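PDB 2ON5: Na Glutathione S-transferase 2, which probably catalyses the conjugation of glutathione, which it binds, to electrophilic compounds, as glutathione S-transferases of parasitic nematodes do. Local coordinates for residues A[120-123]-A[124-128]. Numbering follows the deposited sequence.
Sequences LFKE and LLLPA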
loop_
_atom_site.group_PDB
_atom_site.type_symbol
_atom_site.label_atom_id
_atom_site.label_comp_id
_atom_site.label_asym_id
_atom_site.label_seq_id
_atom_site.Cartn_x
_atom_site.Cartn_y
_atom_site.Cartn_z
ATOM N N LEU A 120 -10.504 -11.699 20.169
ATOM C CA LEU A 120 -9.680 -11.365 19.008
ATOM C C LEU A 120 -8.560 -10.401 19.376
ATOM O O LEU A 120 -7.457 -10.458 18.807
ATOM C CB LEU A 120 -10.520 -10.713 17.914
ATOM C CG LEU A 120 -11.070 -11.485 16.705
ATOM C CD1 LEU A 120 -10.387 -12.830 16.448
ATOM C CD2 LEU A 120 -12.550 -11.600 16.828
ATOM N N PHE A 121 -8.849 -9.495 20.305
ATOM C CA PHE A 121 -7.862 -8.517 20.724
ATOM C C PHE A 121 -6.693 -9.266 21.357
ATOM O O PHE A 121 -5.532 -9.045 21.002
ATOM C CB PHE A 121 -8.464 -7.486 21.690
ATOM C CG PHE A 121 -7.425 -6.658 22.417
ATOM C CD1 PHE A 121 -6.885 -5.513 21.819
ATOM C CD2 PHE A 121 -6.974 -7.030 23.682
ATOM C CE1 PHE A 121 -5.924 -4.761 22.469
ATOM C CE2 PHE A 121 -6.011 -6.278 24.339
ATOM C CZ PHE A 121 -5.485 -5.145 23.741
ATOM N N LYS A 122 -7.019 -10.194 22.261
ATOM C CA LYS A 122 -6.015 -10.985 22.950
ATOM C C LYS A 122 -5.274 -11.932 22.020
ATOM O O LYS A 122 -4.059 -12.054 22.105
ATOM C CB LYS A 122 -6.646 -11.790 24.100
ATOM C CG LYS A 122 -6.821 -10.994 25.375
ATOM C CD LYS A 122 -7.329 -11.911 26.532
ATOM C CE LYS A 122 -8.827 -11.904 26.635
ATOM N NZ LYS A 122 -9.323 -12.910 27.646
ATOM N N GLU A 123 -6.004 -12.605 21.140
ATOM C CA GLU A 123 -5.429 -13.712 20.381
ATOM C C GLU A 123 -4.768 -13.233 19.090
ATOM O O GLU A 123 -3.798 -13.829 18.625
ATOM C CB GLU A 123 -6.495 -14.785 20.096
ATOM C CG GLU A 123 -7.056 -15.470 21.358
ATOM C CD GLU A 123 -7.984 -16.675 21.060
ATOM O OE1 GLU A 123 -8.343 -16.906 19.886
ATOM O OE2 GLU A 123 -8.346 -17.396 22.017
ATOM N N LEU A 124 -5.292 -12.136 18.538
ATOM C CA LEU A 124 -4.857 -11.622 17.247
ATOM C C LEU A 124 -4.078 -10.299 17.362
ATOM O O LEU A 124 -2.915 -10.209 16.931
ATOM C CB LEU A 124 -6.074 -11.460 16.321
ATOM C CG LEU A 124 -5.804 -11.068 14.866
ATOM C CD1 LEU A 124 -4.714 -11.906 14.263
ATOM C CD2 LEU A 124 -7.072 -11.167 14.042
ATOM N N LEU A 125 -4.712 -9.292 17.961
ATOM C CA LEU A 125 -4.126 -7.944 17.968
ATOM C C LEU A 125 -2.854 -7.832 18.840
ATOM O O LEU A 125 -1.840 -7.281 18.392
ATOM C CB LEU A 125 -5.190 -6.896 18.342
ATOM C CG LEU A 125 -4.860 -5.440 18.010
ATOM C CD1 LEU A 125 -6.135 -4.593 17.881
ATOM C CD2 LEU A 125 -3.937 -4.844 19.055
ATOM N N LEU A 126 -2.886 -8.369 20.062
ATOM C CA LEU A 126 -1.735 -8.233 20.954
ATOM C C LEU A 126 -0.441 -8.758 20.336
ATOM O O LEU A 126 0.557 -8.048 20.339
ATOM C CB LEU A 126 -1.977 -8.845 22.342
ATOM C CG LEU A 126 -2.896 -8.048 23.281
ATOM C CD1 LEU A 126 -3.048 -8.796 24.609
ATOM C CD2 LEU A 126 -2.399 -6.620 23.507
ATOM N N PRO A 127 -0.451 -10.002 19.796
ATOM C CA PRO A 127 0.780 -10.519 19.175
ATOM C C PRO A 127 1.203 -9.763 17.916
ATOM O O PRO A 127 2.400 -9.619 17.666
ATOM C CB PRO A 127 0.403 -11.958 18.821
ATOM C CG PRO A 127 -0.768 -12.275 19.675
ATOM C CD PRO A 127 -1.525 -11.014 19.753
ATOM N N ALA A 128 0.222 -9.300 17.131
ATOM C CA ALA A 128 0.497 -8.525 15.915
ATOM C C ALA A 128 1.113 -7.177 16.260
ATOM O O ALA A 128 2.030 -6.698 15.568
ATOM C CB ALA A 128 -0.784 -8.337 15.071
#
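In a wide pi-type turn near the start of helix 117-143, in the all-helical C-terminal domain of the glutathione S-transferase fold, F121 packs against L125 and L126. The bonds of the turn skip an extra residue: L125 N reaches L120 O at 3.1 Å, in the carbonyl plane, and L126 N meets F121 O at 2.9 Å, nearly in line with the C=O bond. L120 O also accepts from L124 N, whose approach is more bent (143° at the hydrogen) and lies above the carbonyl plane, so two amides grip one oxygen. Just after the wide turn, P127, which has no amide hydrogen, kinks the helix; its CG lies 3.6 Å from E123 O and its CD 3.6 Å from K122 O. The F121 CB points away from the next turn, but a chi1 of 166° brings the ring's outer edge back towards L125 and L126. L126 covers one face, CG standing 4.2 Å from the ring centroid in a CH-pi contact and CD2 3.4 Å from F121 CZ. L125 CD2 approaches F121 CE1 obliquely, at 4.0 Å. The F121 ring also stacks with F171, and both F121 and L125 pack on Y105 of helix 103-110 and I167 of helix 155-168.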